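Local coordinates for protein Arf-GAP (Mus musculus, PDB 5C79) that probably switches off Arf1 by stimulating its GTP hydrolysis, and binds phosphatidylinositol 4,5-bisphosphate through the PH domain modelled here, at residues 116-119 and 120-124; 124-127 and 128-132. All coordinates share one frame; numbering follows the deposited sequence.

Overall arrangement
The modelled chain begins with a segment that lies along helix 115-135: Tyr37 touches Ile119 and Ser123, and Asn34 and Gly38 bond to Asn127. The antiparallel PH-domain strands follow, from 41-48 to 106-111, then the helix itself, which holds both contacts. Interaction 1 takes its N-terminal turns, 116-124, and interaction 2 the turns that follow, 124-132, with about 12 Å between centres and Val124 in both. Neither closes a loop, since each joins neighbouring turns of one helix, and they run end to end without nesting or crossing. The inner side packs against strands 41-48, 56-64 and 88-91: Trp121 on Leu45 and Val63, Ser128 on Val63, Ile122 and Leu125 on Val89.

Interaction 1. Residues 116-119 and 120-124; sequences QDYI and AWISV
Trp121 N donates to Asp117 O at 2.8 Å, nearly straight at 175°, and the same i to i+4 bonding joins Ala120 to Gln116 and Ile122 to Tyr118. This is the N-terminal part of the C-terminal alpha-helix that packs against the PH-domain sheet. On one flank Ile122 CD1 sits over a face of the Tyr118 ring, a CH-pi contact 3.5 Å from the centroid, shifted toward CE2. Tyr118 has CG anti to its own N (chi1 159°), which stands the ring out from the helix, and Ile122, its CG1-CD1 arm extended, reaches back over that face. Replacing Tyr118 by an alanine would probably leave Ile122 CD1 without its aromatic floor and open a gap beside Pro91, which both side chains touch. Farther round, Asp117 and Trp121 run side by side, carboxylate and indole planes 76° apart, with OD2 of Asp117 at the indole edge, 3.3 Å from Trp121 CD1. Lys41 serves both residues, in a salt bridge to Asp117 OD1 and a cation-pi contact with Trp121. Ile119 O takes two donors from opposite faces of its carbonyl plane: Ser123 N at 2.9 Å and, from above that plane, Ser123 OG at 2.8 Å.

Interaction 2. Residues 124-127 and 128-132; sequences VLTN and SKEEA
Ser128 N bonds to Val124 O at 2.8 Å, the first of four successive backbone bonds that join 124-127 to 128-132, each from an N-H to the carbonyl four residues earlier, as the C-terminal alpha-helix of the PH domain continues. Lys129 N reaches Leu125 O at 3.1 Å, and Glu130 N and Glu131 N pair with Thr126 O and Asn127 O. Each carbonyl from Val124 to Asn127 thus accepts one backbone N-H; the bonds are fairly straight. Three of the polar side chains, Thr126, Asn127 and Lys129, find their partners outside these turns. Thr126 OG1 lies beside its own backbone N (chi1 -62°), which turns it back to the preceding turn, where it bonds to Ile122 O. Asn127 is gripped at both ends of its amide: OD1 accepts from Asn34 ND2 and ND2 donates to Gly38 O, which fastens the N-terminal segment of the modelled chain to the helix. Lys129 runs out fully extended, touching Gln88 on strand 88-91, and its NZ donates to Cys87 O. Ser128 CB lies 3.3 Å from Val124 O, within the helix, while the Ser128 side chain touches Val63 on strand 56-64 and Leu84 on a loop. On another flank Thr126 and Glu130 lie alongside each other, pointing the same way; Thr126 CG2 meets the carboxylate, 3.5 Å from Glu130 OE2.

Interaction 1. Residues 116-119 and 120-124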
# COMPACT_ATOMS: atom_id res chain seq x y z
N GLN A 116 12.82 6.98 0.68
CA GLN A 116 12.19 7.79 -0.35
C GLN A 116 10.98 7.08 -1.00
O GLN A 116 9.94 7.70 -1.26
CB GLN A 116 13.22 8.19 -1.41
CG GLN A 116 14.22 9.26 -0.93
CD GLN A 116 13.88 10.67 -1.41
OE1 GLN A 116 12.71 11.08 -1.39
NE2 GLN A 116 14.90 11.42 -1.85
N ASP A 117 11.12 5.80 -1.31
CA ASP A 117 9.94 5.06 -1.86
C ASP A 117 8.85 4.86 -0.83
O ASP A 117 7.69 4.85 -1.20
CB ASP A 117 10.26 3.76 -2.58
CG ASP A 117 9.29 3.51 -3.75
OD1 ASP A 117 8.97 4.46 -4.55
OD2 ASP A 117 8.83 2.40 -3.93
N TYR A 118 9.23 4.71 0.44
CA TYR A 118 8.29 4.73 1.58
C TYR A 118 7.49 6.03 1.60
O TYR A 118 6.27 6.01 1.68
CB TYR A 118 9.04 4.51 2.91
CG TYR A 118 8.43 4.94 4.23
CD1 TYR A 118 8.66 6.22 4.74
CD2 TYR A 118 7.67 4.05 5.02
CE1 TYR A 118 8.13 6.60 5.97
CE2 TYR A 118 7.17 4.42 6.25
CZ TYR A 118 7.39 5.70 6.71
OH TYR A 118 6.91 6.09 7.93
N ILE A 119 8.18 7.16 1.48
CA ILE A 119 7.52 8.48 1.46
C ILE A 119 6.57 8.56 0.25
O ILE A 119 5.44 9.01 0.39
CB ILE A 119 8.50 9.67 1.45
CG1 ILE A 119 9.18 9.81 2.82
CG2 ILE A 119 7.80 11.00 1.15
CD1 ILE A 119 8.27 10.09 4.00
N ALA A 120 7.03 8.09 -0.89
CA ALA A 120 6.24 8.07 -2.11
C ALA A 120 4.97 7.25 -1.98
O ALA A 120 3.86 7.75 -2.24
CB ALA A 120 7.04 7.59 -3.28
N TRP A 121 5.14 5.98 -1.56
CA TRP A 121 3.94 5.12 -1.34
C TRP A 121 2.94 5.72 -0.36
O TRP A 121 1.73 5.80 -0.61
CB TRP A 121 4.34 3.72 -0.87
CG TRP A 121 4.66 2.84 -1.99
CD1 TRP A 121 5.90 2.37 -2.36
CD2 TRP A 121 3.73 2.33 -2.94
NE1 TRP A 121 5.77 1.61 -3.53
CE2 TRP A 121 4.44 1.55 -3.87
CE3 TRP A 121 2.34 2.44 -3.09
CZ2 TRP A 121 3.80 0.90 -4.96
CZ3 TRP A 121 1.71 1.79 -4.16
CH2 TRP A 121 2.44 1.02 -5.06
N ILE A 122 3.42 6.14 0.79
CA ILE A 122 2.52 6.67 1.82
C ILE A 122 1.83 7.97 1.34
O ILE A 122 0.64 8.18 1.56
CB ILE A 122 3.22 6.84 3.15
CG1 ILE A 122 3.54 5.46 3.72
CG2 ILE A 122 2.33 7.56 4.14
CD1 ILE A 122 4.44 5.50 4.93
N SER A 123 2.59 8.81 0.67
CA SER A 123 2.03 10.07 0.11
C SER A 123 0.95 9.80 -0.94
O SER A 123 -0.12 10.43 -0.91
CB SER A 123 3.15 10.93 -0.49
OG SER A 123 4.03 11.37 0.54
N VAL A 124 1.23 8.87 -1.85
CA VAL A 124 0.28 8.52 -2.91
C VAL A 124 -0.97 7.88 -2.31
O VAL A 124 -2.11 8.21 -2.70
CB VAL A 124 0.90 7.60 -3.97
CG1 VAL A 124 -0.17 7.04 -4.90
CG2 VAL A 124 1.94 8.36 -4.82

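Interaction 2. Residues 124-127 and 128-132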
# COMPACT_ATOMS: atom_id res chain seq x y z
N VAL A 124 1.23 8.87 -1.85
CA VAL A 124 0.28 8.52 -2.91
C VAL A 124 -0.97 7.88 -2.31
O VAL A 124 -2.11 8.21 -2.70
CB VAL A 124 0.90 7.60 -3.97
CG1 VAL A 124 -0.17 7.04 -4.90
CG2 VAL A 124 1.94 8.36 -4.82
N LEU A 125 -0.78 6.96 -1.38
CA LEU A 125 -1.94 6.32 -0.71
C LEU A 125 -2.82 7.36 -0.02
O LEU A 125 -4.05 7.33 -0.12
CB LEU A 125 -1.48 5.27 0.29
CG LEU A 125 -0.88 4.01 -0.36
CD1 LEU A 125 -0.16 3.18 0.70
CD2 LEU A 125 -1.99 3.19 -0.98
N THR A 126 -2.18 8.27 0.69
CA THR A 126 -2.87 9.40 1.34
C THR A 126 -3.64 10.31 0.37
O THR A 126 -4.82 10.65 0.59
CB THR A 126 -1.88 10.27 2.17
OG1 THR A 126 -1.34 9.46 3.20
CG2 THR A 126 -2.64 11.42 2.84
N ASN A 127 -2.96 10.72 -0.67
CA ASN A 127 -3.51 11.56 -1.70
C ASN A 127 -4.72 10.91 -2.38
O ASN A 127 -5.73 11.58 -2.66
CB ASN A 127 -2.45 11.88 -2.74
CG ASN A 127 -1.41 12.88 -2.23
OD1 ASN A 127 -1.62 13.55 -1.20
ND2 ASN A 127 -0.31 13.01 -2.96
N SER A 128 -4.57 9.63 -2.67
CA SER A 128 -5.64 8.84 -3.29
C SER A 128 -6.89 8.82 -2.39
O SER A 128 -8.01 9.09 -2.83
CB SER A 128 -5.16 7.43 -3.60
OG SER A 128 -6.20 6.72 -4.22
N LYS A 129 -6.69 8.56 -1.12
CA LYS A 129 -7.80 8.53 -0.17
C LYS A 129 -8.47 9.90 -0.08
O LYS A 129 -9.70 10.01 -0.04
CB LYS A 129 -7.33 8.08 1.21
CG LYS A 129 -8.44 7.95 2.23
CD LYS A 129 -7.99 7.36 3.54
CE LYS A 129 -9.17 7.09 4.49
NZ LYS A 129 -8.63 6.65 5.79
N GLU A 130 -7.66 10.95 -0.01
CA GLU A 130 -8.22 12.31 0.11
C GLU A 130 -9.06 12.67 -1.10
O GLU A 130 -10.15 13.26 -0.98
CB GLU A 130 -7.11 13.32 0.36
CG GLU A 130 -6.54 13.23 1.77
CD GLU A 130 -5.44 14.25 2.04
OE1 GLU A 130 -5.21 15.19 1.20
OE2 GLU A 130 -4.81 14.11 3.12
N GLU A 131 -8.56 12.33 -2.28
CA GLU A 131 -9.31 12.53 -3.51
C GLU A 131 -10.62 11.76 -3.50
O GLU A 131 -11.66 12.34 -3.80
CB GLU A 131 -8.48 12.18 -4.72
CG GLU A 131 -9.16 12.58 -6.01
CD GLU A 131 -8.51 11.87 -7.17
OE1 GLU A 131 -8.61 10.63 -7.26
OE2 GLU A 131 -7.87 12.58 -7.96
N ALA A 132 -10.58 10.49 -3.09
CA ALA A 132 -11.76 9.63 -3.03
C ALA A 132 -12.83 10.21 -2.09
O ALA A 132 -14.04 10.12 -2.37
CB ALA A 132 -11.37 8.24 -2.56